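Local coordinates for protein beta-agarase AgaA (Microbulbifer thermotolerans, PDB 3WZ1) that hydrolyses internal beta-1,4-galactosidic linkages of agarose as a family 16 glycoside hydrolase, releasing mainly neoagarotetraose, at residues D118-S123 with N237-N242; D125-I130 with F157-F162; Q163-T168 with Q214-P219. All blocks are in the same frame, centred on the assembly; numbering follows the deposited sequence.

Contact 1. Residues D118-S123 with N237-N242; sequences DFWFLS and NMEDQN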
loop_
_atom_site.group_PDB
_atom_site.type_symbol
_atom_site.label_atom_id
_atom_site.label_comp_id
_atom_site.label_asym_id
_atom_site.label_seq_id
_atom_site.Cartn_x
_atom_site.Cartn_y
_atom_site.Cartn_z
ATOM N N ASP A 118 3.347 1.181 -3.067
ATOM C CA ASP A 118 2.261 0.404 -2.451
ATOM C C ASP A 118 2.137 0.565 -0.937
ATOM O O ASP A 118 3.137 0.614 -0.212
ATOM C CB ASP A 118 2.423 -1.093 -2.730
ATOM C CG ASP A 118 2.530 -1.421 -4.205
ATOM O OD1 ASP A 118 1.755 -0.835 -4.996
ATOM O OD2 ASP A 118 3.362 -2.314 -4.575
ATOM N N PHE A 119 0.884 0.588 -0.480
ATOM C CA PHE A 119 0.502 0.424 0.931
ATOM C C PHE A 119 -0.676 -0.513 0.867
ATOM O O PHE A 119 -1.735 -0.165 0.324
ATOM C CB PHE A 119 0.134 1.756 1.574
ATOM C CG PHE A 119 -0.479 1.638 2.954
ATOM C CD1 PHE A 119 0.174 0.982 3.991
ATOM C CD2 PHE A 119 -1.718 2.234 3.203
ATOM C CE1 PHE A 119 -0.408 0.933 5.273
ATOM C CE2 PHE A 119 -2.294 2.174 4.467
ATOM C CZ PHE A 119 -1.635 1.545 5.494
ATOM N N TRP A 120 -0.469 -1.742 1.335
ATOM C CA TRP A 120 -1.433 -2.793 1.044
ATOM C C TRP A 120 -1.414 -3.875 2.123
ATOM O O TRP A 120 -0.616 -3.825 3.051
ATOM C CB TRP A 120 -1.177 -3.376 -0.344
ATOM C CG TRP A 120 0.129 -4.070 -0.514
ATOM C CD1 TRP A 120 1.376 -3.520 -0.439
ATOM C CD2 TRP A 120 0.323 -5.449 -0.856
ATOM N NE1 TRP A 120 2.325 -4.461 -0.717
ATOM C CE2 TRP A 120 1.710 -5.662 -0.959
ATOM C CE3 TRP A 120 -0.540 -6.510 -1.079
ATOM C CZ2 TRP A 120 2.257 -6.907 -1.283
ATOM C CZ3 TRP A 120 -0.001 -7.751 -1.381
ATOM C CH2 TRP A 120 1.387 -7.937 -1.485
ATOM N N PHE A 121 -2.340 -4.823 1.965
ATOM C CA PHE A 121 -2.672 -5.805 2.984
ATOM C C PHE A 121 -2.850 -7.164 2.377
ATOM O O PHE A 121 -3.452 -7.293 1.334
ATOM C CB PHE A 121 -3.957 -5.351 3.713
ATOM C CG PHE A 121 -3.737 -4.078 4.448
ATOM C CD1 PHE A 121 -3.282 -4.103 5.768
ATOM C CD2 PHE A 121 -3.797 -2.873 3.779
ATOM C CE1 PHE A 121 -2.940 -2.920 6.418
ATOM C CE2 PHE A 121 -3.442 -1.699 4.419
ATOM C CZ PHE A 121 -3.020 -1.732 5.729
ATOM N N LEU A 122 -2.291 -8.170 3.030
ATOM C CA LEU A 122 -2.353 -9.541 2.517
ATOM C C LEU A 122 -2.467 -10.544 3.644
ATOM O O LEU A 122 -1.783 -10.429 4.652
ATOM C CB LEU A 122 -1.088 -9.847 1.690
ATOM C CG LEU A 122 -1.053 -11.153 0.903
ATOM C CD1 LEU A 122 -2.127 -11.180 -0.173
ATOM C CD2 LEU A 122 0.331 -11.331 0.303
ATOM N N SER A 123 -3.333 -11.536 3.455
ATOM C CA SER A 123 -3.474 -12.626 4.418
ATOM C C SER A 123 -2.249 -13.531 4.399
ATOM O O SER A 123 -1.535 -13.599 3.399
ATOM C CB SER A 123 -4.763 -13.427 4.150
ATOM O OG SER A 123 -4.718 -14.061 2.887
ATOM N N ASN A 237 5.737 -1.207 0.254
ATOM C CA ASN A 237 6.807 -1.592 -0.637
ATOM C C ASN A 237 6.796 -0.781 -1.909
ATOM O O ASN A 237 5.908 0.060 -2.103
ATOM C CB ASN A 237 6.768 -3.109 -0.922
ATOM C CG ASN A 237 5.689 -3.519 -1.904
ATOM O OD1 ASN A 237 5.220 -2.714 -2.711
ATOM N ND2 ASN A 237 5.303 -4.783 -1.866
ATOM N N MET A 238 7.785 -1.027 -2.769
ATOM C CA MET A 238 7.590 -0.835 -4.197
ATOM C C MET A 238 7.630 -2.190 -4.866
ATOM O O MET A 238 8.195 -3.145 -4.338
ATOM C CB MET A 238 8.625 0.070 -4.848
ATOM C CG MET A 238 8.359 1.557 -4.660
ATOM S SD MET A 238 9.390 2.625 -5.667
ATOM C CE MET A 238 10.889 2.673 -4.737
ATOM N N GLU A 239 7.017 -2.252 -6.040
ATOM C CA GLU A 239 7.016 -3.454 -6.879
ATOM C C GLU A 239 7.261 -3.103 -8.332
ATOM O O GLU A 239 6.670 -2.156 -8.872
ATOM C CB GLU A 239 5.689 -4.191 -6.780
ATOM C CG GLU A 239 5.457 -4.842 -5.424
ATOM C CD GLU A 239 4.087 -5.482 -5.271
ATOM O OE1 GLU A 239 3.338 -5.579 -6.285
ATOM O OE2 GLU A 239 3.753 -5.880 -4.120
ATOM N N ASP A 240 8.084 -3.912 -8.979
ATOM C CA ASP A 240 8.095 -4.004 -10.431
ATOM C C ASP A 240 7.106 -5.127 -10.718
ATOM O O ASP A 240 7.373 -6.289 -10.380
ATOM C CB ASP A 240 9.496 -4.333 -10.941
ATOM C CG ASP A 240 9.533 -4.521 -12.423
ATOM O OD1 ASP A 240 9.731 -3.513 -13.157
ATOM O OD2 ASP A 240 9.298 -5.666 -12.853
ATOM N N GLN A 241 5.941 -4.780 -11.265
ATOM C CA GLN A 241 4.835 -5.717 -11.416
ATOM C C GLN A 241 4.822 -6.334 -12.806
ATOM O O GLN A 241 5.156 -5.664 -13.788
ATOM C CB GLN A 241 3.503 -5.029 -11.111
ATOM C CG GLN A 241 3.446 -4.497 -9.680
ATOM C CD GLN A 241 2.139 -3.820 -9.331
ATOM O OE1 GLN A 241 1.456 -3.229 -10.190
ATOM N NE2 GLN A 241 1.784 -3.876 -8.057
ATOM N N ASN A 242 4.424 -7.591 -12.892
ATOM C CA ASN A 242 4.484 -8.301 -14.167
ATOM C C ASN A 242 3.661 -7.653 -15.290
ATOM O O ASN A 242 4.129 -7.602 -16.421
ATOM C CB ASN A 242 4.040 -9.750 -14.037
ATOM C CG ASN A 242 5.050 -10.609 -13.318
ATOM O OD1 ASN A 242 5.931 -11.234 -13.931
ATOM N ND2 ASN A 242 4.944 -10.646 -12.035
#

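Contact 2. Residues D125-I130 with F157-F162; sequences DSTEEI and FIRDPF. With NA (sodium ion), chain C.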
loop_
_atom_site.group_PDB
_atom_site.type_symbol
_atom_site.label_atom_id
_atom_site.label_comp_id
_atom_site.label_asym_id
_atom_site.label_seq_id
_atom_site.Cartn_x
_atom_site.Cartn_y
_atom_site.Cartn_z
ATOM N N ASP A 125 -1.863 -16.580 4.000
ATOM C CA ASP A 125 -1.925 -17.596 2.957
ATOM C C ASP A 125 -1.982 -17.027 1.541
ATOM O O ASP A 125 -2.145 -17.779 0.572
ATOM C CB ASP A 125 -3.081 -18.589 3.221
ATOM C CG ASP A 125 -4.473 -17.994 3.009
ATOM O OD1 ASP A 125 -4.600 -16.821 2.605
ATOM O OD2 ASP A 125 -5.466 -18.730 3.231
ATOM N N SER A 126 -1.858 -15.697 1.407
ATOM C CA SER A 126 -1.842 -15.018 0.096
ATOM C C SER A 126 -3.110 -15.169 -0.741
ATOM O O SER A 126 -3.052 -15.060 -1.963
ATOM C CB SER A 126 -0.630 -15.461 -0.738
ATOM O OG SER A 126 0.563 -15.092 -0.106
ATOM N N THR A 127 -4.262 -15.381 -0.098
ATOM C CA THR A 127 -5.512 -15.522 -0.824
ATOM C C THR A 127 -6.386 -14.280 -0.792
ATOM O O THR A 127 -7.257 -14.142 -1.630
ATOM C CB THR A 127 -6.360 -16.711 -0.312
ATOM O OG1 THR A 127 -6.741 -16.505 1.055
ATOM C CG2 THR A 127 -5.591 -18.024 -0.464
ATOM N N GLU A 128 -6.152 -13.369 0.164
ATOM C CA GLU A 128 -7.006 -12.190 0.332
ATOM C C GLU A 128 -6.143 -10.950 0.500
ATOM O O GLU A 128 -5.228 -10.937 1.335
ATOM C CB GLU A 128 -7.969 -12.377 1.518
ATOM C CG GLU A 128 -8.960 -13.510 1.291
ATOM C CD GLU A 128 -9.858 -13.812 2.459
ATOM O OE1 GLU A 128 -9.979 -12.983 3.397
ATOM O OE2 GLU A 128 -10.446 -14.934 2.423
ATOM N N GLU A 129 -6.444 -9.922 -0.298
ATOM C CA GLU A 129 -5.619 -8.719 -0.415
ATOM C C GLU A 129 -6.485 -7.474 -0.513
ATOM O O GLU A 129 -7.472 -7.465 -1.254
ATOM C CB GLU A 129 -4.730 -8.818 -1.665
ATOM C CG GLU A 129 -4.013 -7.523 -2.066
ATOM C CD GLU A 129 -3.061 -7.690 -3.240
ATOM O OE1 GLU A 129 -2.763 -8.844 -3.636
ATOM O OE2 GLU A 129 -2.590 -6.667 -3.777
ATOM N N ILE A 130 -6.093 -6.416 0.202
ATOM C CA ILE A 130 -6.686 -5.085 0.041
ATOM C C ILE A 130 -5.570 -4.107 -0.305
ATOM O O ILE A 130 -4.560 -4.055 0.402
ATOM C CB ILE A 130 -7.417 -4.638 1.313
ATOM C CG1 ILE A 130 -8.584 -5.595 1.600
ATOM C CG2 ILE A 130 -7.941 -3.207 1.188
ATOM C CD1 ILE A 130 -9.202 -5.469 2.980
ATOM N N PHE A 157 -7.630 -14.569 -4.444
ATOM C CA PHE A 157 -6.898 -15.562 -5.232
ATOM C C PHE A 157 -7.305 -16.979 -4.881
ATOM O O PHE A 157 -7.733 -17.274 -3.760
ATOM C CB PHE A 157 -5.394 -15.481 -4.953
ATOM C CG PHE A 157 -4.780 -14.123 -5.182
ATOM C CD1 PHE A 157 -4.284 -13.765 -6.431
ATOM C CD2 PHE A 157 -4.644 -13.213 -4.139
ATOM C CE1 PHE A 157 -3.713 -12.514 -6.640
ATOM C CE2 PHE A 157 -4.079 -11.980 -4.350
ATOM C CZ PHE A 157 -3.613 -11.623 -5.595
ATOM N N ILE A 158 -7.125 -17.867 -5.856
ATOM C CA ILE A 158 -6.939 -19.281 -5.580
ATOM C C ILE A 158 -5.480 -19.535 -5.942
ATOM O O ILE A 158 -5.026 -19.106 -7.002
ATOM C CB ILE A 158 -7.885 -20.175 -6.403
ATOM C CG1 ILE A 158 -9.340 -19.994 -5.940
ATOM C CG2 ILE A 158 -7.455 -21.640 -6.280
ATOM C CD1 ILE A 158 -10.379 -20.489 -6.933
ATOM N N ARG A 159 -4.729 -20.174 -5.047
ATOM C CA ARG A 159 -3.286 -20.322 -5.248
ATOM C C ARG A 159 -2.942 -21.369 -6.318
ATOM O O ARG A 159 -2.023 -21.168 -7.103
ATOM C CB ARG A 159 -2.560 -20.672 -3.944
ATOM C CG ARG A 159 -2.708 -19.661 -2.791
ATOM C CD ARG A 159 -2.517 -18.200 -3.189
ATOM N NE ARG A 159 -1.253 -17.970 -3.875
ATOM C CZ ARG A 159 -0.851 -16.803 -4.374
ATOM N NH1 ARG A 159 -1.590 -15.691 -4.260
ATOM N NH2 ARG A 159 0.312 -16.747 -5.001
ATOM N N ASP A 160 -3.686 -22.472 -6.347
ATOM C CA ASP A 160 -3.350 -23.602 -7.223
ATOM C C ASP A 160 -4.626 -24.367 -7.614
ATOM O O ASP A 160 -5.276 -24.939 -6.747
ATOM C CB ASP A 160 -2.367 -24.524 -6.490
ATOM C CG ASP A 160 -1.879 -25.683 -7.345
ATOM O OD1 ASP A 160 -2.129 -25.686 -8.553
ATOM O OD2 ASP A 160 -1.225 -26.589 -6.791
ATOM N N PRO A 161 -5.011 -24.353 -8.907
ATOM C CA PRO A 161 -4.429 -23.609 -10.027
ATOM C C PRO A 161 -4.638 -22.125 -9.782
ATOM O O PRO A 161 -5.700 -21.740 -9.304
ATOM C CB PRO A 161 -5.255 -24.058 -11.245
ATOM C CG PRO A 161 -6.067 -25.224 -10.792
ATOM C CD PRO A 161 -6.230 -25.080 -9.312
ATOM N N PHE A 162 -3.640 -21.321 -10.116
ATOM C CA PHE A 162 -3.672 -19.891 -9.831
ATOM C C PHE A 162 -4.782 -19.133 -10.566
ATOM O O PHE A 162 -4.904 -19.204 -11.796
ATOM C CB PHE A 162 -2.335 -19.257 -10.153
ATOM C CG PHE A 162 -2.264 -17.796 -9.791
ATOM C CD1 PHE A 162 -2.133 -17.413 -8.470
ATOM C CD2 PHE A 162 -2.332 -16.818 -10.771
ATOM C CE1 PHE A 162 -2.065 -16.069 -8.128
ATOM C CE2 PHE A 162 -2.269 -15.473 -10.440
ATOM C CZ PHE A 162 -2.133 -15.101 -9.113
HETATM NA NA NA C . -12.384 -14.962 3.634
HETATM O O HOH W 1 -9.589 -16.011 -1.832
HETATM O O HOH W 2 -11.872 -16.954 5.242
#

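Contact 3. Residues Q163-T168 with Q214-P219; sequences QDYQPT and QDIIDP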
loop_
_atom_site.group_PDB
_atom_site.type_symbol
_atom_site.label_atom_id
_atom_site.label_comp_id
_atom_site.label_asym_id
_atom_site.label_seq_id
_atom_site.Cartn_x
_atom_site.Cartn_y
_atom_site.Cartn_z
ATOM N N GLN A 163 -5.578 -18.385 -9.795
ATOM C CA GLN A 163 -6.592 -17.504 -10.336
ATOM C C GLN A 163 -6.572 -16.218 -9.515
ATOM O O GLN A 163 -6.333 -16.265 -8.318
ATOM C CB GLN A 163 -7.974 -18.135 -10.238
ATOM C CG GLN A 163 -8.194 -19.350 -11.141
ATOM C CD GLN A 163 -9.644 -19.769 -11.167
ATOM O OE1 GLN A 163 -10.033 -20.699 -10.475
ATOM N NE2 GLN A 163 -10.466 -19.049 -11.927
ATOM N N ASP A 164 -6.843 -15.100 -10.169
ATOM C CA ASP A 164 -6.724 -13.767 -9.549
ATOM C C ASP A 164 -7.924 -12.947 -9.973
ATOM O O ASP A 164 -8.135 -12.745 -11.173
ATOM C CB ASP A 164 -5.434 -13.119 -10.053
ATOM C CG ASP A 164 -5.247 -11.681 -9.597
ATOM O OD1 ASP A 164 -6.059 -11.176 -8.806
ATOM O OD2 ASP A 164 -4.246 -11.069 -10.035
ATOM N N TYR A 165 -8.728 -12.495 -9.008
ATOM C CA TYR A 165 -9.804 -11.552 -9.276
ATOM C C TYR A 165 -9.519 -10.219 -8.590
ATOM O O TYR A 165 -9.118 -10.197 -7.413
ATOM C CB TYR A 165 -11.147 -12.059 -8.734
ATOM C CG TYR A 165 -12.199 -10.976 -8.749
ATOM C CD1 TYR A 165 -12.923 -10.683 -9.903
ATOM C CD2 TYR A 165 -12.446 -10.195 -7.614
ATOM C CE1 TYR A 165 -13.863 -9.655 -9.937
ATOM C CE2 TYR A 165 -13.388 -9.184 -7.633
ATOM C CZ TYR A 165 -14.089 -8.901 -8.798
ATOM O OH TYR A 165 -15.007 -7.878 -8.816
ATOM N N GLN A 166 -9.723 -9.121 -9.317
ATOM C CA GLN A 166 -9.909 -7.781 -8.734
ATOM C C GLN A 166 -11.008 -7.056 -9.490
ATOM O O GLN A 166 -11.283 -7.396 -10.661
ATOM C CB GLN A 166 -8.626 -6.950 -8.825
ATOM C CG GLN A 166 -8.162 -6.653 -10.265
ATOM C CD GLN A 166 -7.037 -5.649 -10.331
ATOM O OE1 GLN A 166 -7.020 -4.663 -9.593
ATOM N NE2 GLN A 166 -6.097 -5.871 -11.239
ATOM N N PRO A 167 -11.607 -6.025 -8.878
ATOM C CA PRO A 167 -12.541 -5.209 -9.670
ATOM C C PRO A 167 -11.804 -4.532 -10.801
ATOM O O PRO A 167 -10.636 -4.189 -10.646
ATOM C CB PRO A 167 -13.063 -4.177 -8.662
ATOM C CG PRO A 167 -12.821 -4.796 -7.325
ATOM C CD PRO A 167 -11.556 -5.584 -7.467
ATOM N N THR A 168 -12.479 -4.362 -11.941
ATOM C CA THR A 168 -11.850 -3.743 -13.109
ATOM C C THR A 168 -12.708 -2.652 -13.758
ATOM O O THR A 168 -12.430 -2.234 -14.890
ATOM C CB THR A 168 -11.487 -4.785 -14.181
ATOM O OG1 THR A 168 -12.652 -5.538 -14.526
ATOM C CG2 THR A 168 -10.413 -5.735 -13.713
ATOM N N GLN A 214 -21.133 -9.041 -2.607
ATOM C CA GLN A 214 -20.451 -10.186 -3.214
ATOM C C GLN A 214 -20.181 -10.014 -4.704
ATOM O O GLN A 214 -19.161 -10.495 -5.200
ATOM C CB GLN A 214 -21.257 -11.462 -2.983
ATOM C CG GLN A 214 -20.519 -12.744 -3.332
ATOM C CD GLN A 214 -21.241 -13.971 -2.803
ATOM O OE1 GLN A 214 -22.442 -13.914 -2.528
ATOM N NE2 GLN A 214 -20.513 -15.079 -2.642
ATOM N N ASP A 215 -21.085 -9.339 -5.416
ATOM C CA ASP A 215 -20.960 -9.220 -6.869
ATOM C C ASP A 215 -19.713 -8.455 -7.286
ATOM O O ASP A 215 -19.209 -8.659 -8.387
ATOM C CB ASP A 215 -22.192 -8.554 -7.483
ATOM C CG ASP A 215 -23.416 -9.429 -7.429
ATOM O OD1 ASP A 215 -23.289 -10.628 -7.077
ATOM O OD2 ASP A 215 -24.517 -8.914 -7.751
ATOM N N ILE A 216 -19.224 -7.558 -6.426
ATOM C CA ILE A 216 -17.980 -6.834 -6.720
ATOM C C ILE A 216 -16.799 -7.310 -5.857
ATOM O O ILE A 216 -15.648 -7.261 -6.296
ATOM C CB ILE A 216 -18.164 -5.299 -6.638
ATOM C CG1 ILE A 216 -16.932 -4.569 -7.196
ATOM C CG2 ILE A 216 -18.478 -4.851 -5.212
ATOM C CD1 ILE A 216 -17.104 -3.077 -7.384
ATOM N N ILE A 217 -17.076 -7.795 -4.649
ATOM C CA ILE A 217 -15.996 -8.272 -3.777
ATOM C C ILE A 217 -15.445 -9.612 -4.259
ATOM O O ILE A 217 -14.253 -9.819 -4.281
ATOM C CB ILE A 217 -16.468 -8.364 -2.302
ATOM C CG1 ILE A 217 -16.726 -6.962 -1.732
ATOM C CG2 ILE A 217 -15.479 -9.146 -1.429
ATOM C CD1 ILE A 217 -15.496 -6.193 -1.266
ATOM N N ASP A 218 -16.326 -10.539 -4.621
ATOM C CA ASP A 218 -15.897 -11.898 -4.977
ATOM C C ASP A 218 -16.957 -12.610 -5.814
ATOM O O ASP A 218 -17.515 -13.632 -5.374
ATOM C CB ASP A 218 -15.608 -12.700 -3.708
ATOM C CG ASP A 218 -15.120 -14.111 -3.986
ATOM O OD1 ASP A 218 -14.479 -14.344 -5.045
ATOM O OD2 ASP A 218 -15.351 -14.986 -3.111
ATOM N N PRO A 219 -17.213 -12.085 -7.019
ATOM C CA PRO A 219 -18.288 -12.684 -7.815
ATOM C C PRO A 219 -17.984 -14.116 -8.253
ATOM O O PRO A 219 -18.927 -14.881 -8.484
ATOM C CB PRO A 219 -18.419 -11.736 -9.009
ATOM C CG PRO A 219 -17.058 -11.122 -9.151
ATOM C CD PRO A 219 -16.569 -10.961 -7.726
#

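Contact 1. Residues D118-S123 with N237-N242
D118 and N237 form an antiparallel hydrogen-bonded pair: D118 N donates to N237 O over 3.0 Å, and N237 N returns a bond to D118 O over 3.2 Å. Beyond this bridge the two short strand segments run at 102° to each other, and the side chains of D118, W120, N237 and E239 gather on one side of it. D118 OD2 ends 3.3 Å from E239 CD, the two carboxylate planes turned 70° apart; two acids this close and buried would probably raise the proton affinity of at least one. The strands belong to the beta-jelly roll of the GH16 catalytic domain, and D118 touches E134, its predicted proton donor. The indole stands almost upright to the E239 carboxylate, its CZ2 3.4 Å from E239 OE2. E239, extended beyond CG, takes a nearly straight bond on OE1 from Q241 NE2 (2.9 Å), which arrives from above the carboxylate plane. Replacing E239 by an alanine would probably leave Q241 NE2 without this acceptor and open a gap beside W120 CZ2. Q241 is itself positioned by Y136 OH and W243 NE1, both bonded to its OE1, while its NE2 also reaches E134 OE2.

Contact 2. Residues D125-I130 with F157-F162
R159 bends back over the turn at D125-T127, which joins two neighbouring antiparallel strands of the jelly roll, 116-123 and 128-135. From its CB, the chain passes CG, 4.1 Å from T127 CG2, then CD, which comes near the carbonyl oxygens of D125 and S126. Two bends, at chi2 (-46°) and chi3 (-54°), fold the guanidinium back across S126: CB of the serine lies over one face, and CE1 of F162 over the opposite one. At the tip, NH1 donates to S126 O over 2.8 Å; the bond is bent, 132° at the hydrogen, with the acceptor tilted out of the guanidinium plane. NH1 also lies over one face of the F157 ring, toward its rim. F157 N in turn bonds to T127 O (2.9 Å), and a water lies within hydrogen-bonding distance of T127 O and F157 O.

The turn is braced from within by an Asx turn, D125 OD1 accepting from T127 N and also from T127 OG1, both from the same face of the carboxylate; D125 OD2 forms a salt bridge with K230. On the strand that follows, E128 points away from F157 and binds a sodium ion through OE2, with T226, G227 and S229 as further ligands. E129, the predicted nucleophile, points toward F157 instead, and its OE1 meets the ring edge 3.5 Å from CE2.

Contact 3. Residues Q163-T168 with Q214-P219
With CG anti to the backbone N (chi1 168°), the Y165 side chain reaches across to the end of helix 214-217, and its second torsion, near a right angle, turns one ring face to P219. I216 likewise has CG1 anti to its backbone N, which lays that branch against the ring of P167. The phenol OH donates to I216 O over 2.7 Å, meeting the carbonyl at a C=O...donor angle of 123° and tilted from its plane; the same oxygen lies at the ring edge. Over the face, P219 CD makes a CH-pi contact, 3.7 Å from the ring centroid and 24° off the normal. P219 CG packs beside it, 3.6 Å from Y165 CE1.

In the jelly-roll domain this joins the short strand 163-165, paired with strand 150-158, to the helix that follows strand 206-212. D218 N still bonds back to Q214 O within the last helical turn, but D218 itself leaves helical geometry, and its carboxylate is held by T223 OG1 and F222 N. Next to Y165, I217 O approaches CE2 at 3.5 Å while accepting a bond from H154 NE2. P167 crosses I216 at about a right angle, its CG 4.1 Å from I216 CG1, and R209 touches both side chains.

Overall arrangement
Contact 2 lies along the chain within the loop that contact 1 closes, and the two meet directly: F121 N and I130 O are 2.8 Å apart and S123 N and E128 O 2.9 Å, both probable hydrogen bonds between adjacent strands. W120 CE3 packs 3.4 Å from OE2 of E129, the predicted nucleophile, and contact 1 also reaches E134, the predicted proton donor, so contact 1 probably lines the catalytic site, to which contact 2 contributes E129. Contact 3 adjoins contact 2 at the next strand pairing, with F157 CE1 3.4 Å from D164 CG. Its P167 side chain remains about 9 Å from those of both glutamates, and the nearest atoms of contacts 1 and 3 are about 8 Å apart.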